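Local coordinates for aminoglycoside Nucleotidyltransferase (2")-Ia (Pseudomonas aeruginosa, PDB 4XJE), which confers resistance to kanamycin, gentamicin, tobramycin and related aminoglycosides by adenylating their 2''-hydroxyl group, at residues L31-G36 against R126-N131. Numbering follows the deposited sequence.
Sequences LWIGGG and RPVRCN. With AMP (adenosine monophosphate), chain B.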
loop_
_atom_site.group_PDB
_atom_site.type_symbol
_atom_site.label_atom_id
_atom_site.label_comp_id
_atom_site.label_asym_id
_atom_site.label_seq_id
_atom_site.Cartn_x
_atom_site.Cartn_y
_atom_site.Cartn_z
ATOM N N LEU A 31 -1.456 -5.326 -9.197
ATOM C CA LEU A 31 -1.681 -4.240 -8.254
ATOM C C LEU A 31 -1.271 -4.712 -6.870
ATOM O O LEU A 31 -1.591 -5.834 -6.477
ATOM C CB LEU A 31 -3.147 -3.797 -8.246
ATOM C CG LEU A 31 -3.705 -3.118 -9.498
ATOM C CD1 LEU A 31 -5.197 -2.849 -9.330
ATOM C CD2 LEU A 31 -2.959 -1.826 -9.790
ATOM N N TRP A 32 -0.557 -3.866 -6.139
ATOM C CA TRP A 32 -0.165 -4.188 -4.774
ATOM C C TRP A 32 -1.013 -3.413 -3.780
ATOM O O TRP A 32 -1.161 -2.194 -3.887
ATOM C CB TRP A 32 1.318 -3.891 -4.546
ATOM C CG TRP A 32 2.218 -4.808 -5.311
ATOM C CD1 TRP A 32 2.859 -5.911 -4.831
ATOM C CD2 TRP A 32 2.565 -4.712 -6.697
ATOM N NE1 TRP A 32 3.588 -6.506 -5.831
ATOM C CE2 TRP A 32 3.422 -5.790 -6.988
ATOM C CE3 TRP A 32 2.234 -3.819 -7.721
ATOM C CZ2 TRP A 32 3.958 -5.997 -8.258
ATOM C CZ3 TRP A 32 2.766 -4.025 -8.980
ATOM C CH2 TRP A 32 3.618 -5.106 -9.238
ATOM N N ILE A 33 -1.581 -4.135 -2.822
ATOM C CA ILE A 33 -2.248 -3.513 -1.694
ATOM C C ILE A 33 -1.164 -2.944 -0.785
ATOM O O ILE A 33 -0.170 -3.615 -0.512
ATOM C CB ILE A 33 -3.124 -4.509 -0.905
ATOM C CG1 ILE A 33 -4.117 -5.222 -1.834
ATOM C CG2 ILE A 33 -3.855 -3.800 0.226
ATOM C CD1 ILE A 33 -5.084 -4.302 -2.545
ATOM N N GLY A 34 -1.353 -1.712 -0.326
ATOM C CA GLY A 34 -0.366 -1.058 0.517
ATOM C C GLY A 34 -0.926 -0.638 1.860
ATOM O O GLY A 34 -2.098 -0.866 2.159
ATOM N N GLY A 35 -0.073 -0.026 2.676
ATOM C CA GLY A 35 -0.492 0.581 3.925
ATOM C C GLY A 35 -1.176 -0.369 4.888
ATOM O O GLY A 35 -0.765 -1.520 5.046
ATOM N N GLY A 36 -2.224 0.126 5.535
ATOM C CA GLY A 36 -2.929 -0.628 6.556
ATOM C C GLY A 36 -3.440 -1.974 6.084
ATOM O O GLY A 36 -3.295 -2.973 6.788
ATOM N N ARG A 126 -8.575 -14.761 0.166
ATOM C CA ARG A 126 -8.071 -14.615 -1.193
ATOM C C ARG A 126 -6.616 -14.147 -1.184
ATOM O O ARG A 126 -6.285 -13.189 -0.487
ATOM C CB ARG A 126 -8.944 -13.621 -1.954
ATOM C CG ARG A 126 -8.679 -13.515 -3.439
ATOM C CD ARG A 126 -9.336 -12.243 -3.983
ATOM N NE ARG A 126 -9.330 -12.190 -5.443
ATOM C CZ ARG A 126 -8.255 -11.913 -6.176
ATOM N NH1 ARG A 126 -8.336 -11.886 -7.501
ATOM N NH2 ARG A 126 -7.089 -11.666 -5.588
ATOM N N PRO A 127 -5.736 -14.817 -1.950
ATOM C CA PRO A 127 -4.361 -14.314 -2.023
ATOM C C PRO A 127 -4.293 -12.967 -2.725
ATOM O O PRO A 127 -4.999 -12.762 -3.712
ATOM C CB PRO A 127 -3.624 -15.382 -2.840
ATOM C CG PRO A 127 -4.505 -16.576 -2.829
ATOM C CD PRO A 127 -5.902 -16.060 -2.722
ATOM N N VAL A 128 -3.454 -12.069 -2.223
ATOM C CA VAL A 128 -3.288 -10.759 -2.835
ATOM C C VAL A 128 -1.820 -10.360 -2.847
ATOM O O VAL A 128 -1.056 -10.728 -1.953
ATOM C CB VAL A 128 -4.104 -9.674 -2.091
ATOM C CG1 VAL A 128 -5.580 -10.043 -2.062
ATOM C CG2 VAL A 128 -3.584 -9.481 -0.672
ATOM N N ARG A 129 -1.426 -9.622 -3.878
ATOM C CA ARG A 129 -0.134 -8.962 -3.870
ATOM C C ARG A 129 -0.200 -7.794 -2.901
ATOM O O ARG A 129 -1.202 -7.080 -2.847
ATOM C CB ARG A 129 0.248 -8.469 -5.261
ATOM C CG ARG A 129 0.694 -9.564 -6.206
ATOM C CD ARG A 129 1.262 -8.975 -7.483
ATOM N NE ARG A 129 1.585 -10.017 -8.456
ATOM C CZ ARG A 129 0.773 -10.448 -9.416
ATOM N NH1 ARG A 129 1.186 -11.403 -10.239
ATOM N NH2 ARG A 129 -0.446 -9.939 -9.575
ATOM N N CYS A 130 0.863 -7.607 -2.128
ATOM C CA CYS A 130 0.942 -6.478 -1.216
ATOM C C CYS A 130 2.386 -6.025 -1.059
ATOM O O CYS A 130 3.318 -6.809 -1.249
ATOM C CB CYS A 130 0.337 -6.840 0.143
ATOM S SG CYS A 130 0.874 -8.420 0.819
ATOM N N ASN A 131 2.568 -4.751 -0.728
ATOM C CA ASN A 131 3.904 -4.200 -0.554
ATOM C C ASN A 131 4.626 -4.901 0.586
ATOM O O ASN A 131 3.997 -5.454 1.484
ATOM C CB ASN A 131 3.837 -2.694 -0.297
ATOM C CG ASN A 131 3.267 -1.926 -1.476
ATOM O OD1 ASN A 131 2.226 -1.278 -1.364
ATOM N ND2 ASN A 131 3.948 -1.995 -2.615
HETATM P P AMP B . -3.504 4.331 5.562
HETATM O O1P AMP B . -3.883 4.672 4.136
HETATM O O2P AMP B . -4.340 5.207 6.487
HETATM O O3P AMP B . -3.504 2.853 5.797
HETATM O "O5'" AMP B . -2.001 4.840 5.712
HETATM C "C5'" AMP B . -0.929 4.141 5.100
HETATM C "C4'" AMP B . 0.394 4.570 5.676
HETATM O "O4'" AMP B . 0.648 5.955 5.344
HETATM C "C3'" AMP B . 0.491 4.530 7.191
HETATM O "O3'" AMP B . 0.778 3.232 7.672
HETATM C "C2'" AMP B . 1.593 5.541 7.488
HETATM O "O2'" AMP B . 2.871 4.951 7.324
HETATM C "C1'" AMP B . 1.390 6.571 6.373
HETATM N N9 AMP B . 0.672 7.777 6.828
HETATM C C8 AMP B . -0.583 7.849 7.374
HETATM N N7 AMP B . -0.965 9.065 7.684
HETATM C C5 AMP B . 0.113 9.849 7.318
HETATM C C6 AMP B . 0.344 11.240 7.385
HETATM N N6 AMP B . -0.537 12.115 7.881
HETATM N N1 AMP B . 1.527 11.703 6.930
HETATM C C2 AMP B . 2.415 10.830 6.442
HETATM N N3 AMP B . 2.312 9.502 6.329
HETATM C C4 AMP B . 1.132 9.075 6.787
HETATM O O HOH W 1 -2.247 -8.066 -8.236
HETATM O O HOH W 2 0.090 -0.011 -2.436
#
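Ile33 is gripped by residues 129-131 through both of its peptide polar atoms: its N donates to Arg129 O (3.0 Å, N-H...O 171°), and its O accepts from Asn131 N. This single bridge of parallel type joins the segment after strand 126-128 to the edge of strand 32-34 of the nucleotidyltransferase fold, whose other side pairs with strand 53-58, which carries the manganese ligand Asp54. Ile33 O also receives a CA-H...O contact from Cys130 CA at 3.2 Å.

Next to the bridge, Arg129 runs across one face of the Trp32 indole. CB stands over the five-membered ring, 4.0 Å from its centroid, in a CH-pi contact, and the extended chain carries CD on toward the rim, 3.8 Å from Trp32 NE1. The guanidinium plane is turned 58° from the ring. Water 1 lies in the plane of the guanidinium, at its edge, accepting from Arg129 NH2 and Leu31 N, while NH1 forms a salt bridge with Glu117. Trp32 NE1 donates to Pro116 O.

At the Gly34 side of the bridge, the Asn131 amide is held at both atoms: ND2 donates to Ser114 O, and OD1 accepts from Thr56 OG1 and from water 2, which also donates to Trp32 O. Past Gly34 the chain leads into helix 35-43, and there Gly36 N donates to AMP O3P at 3.0 Å.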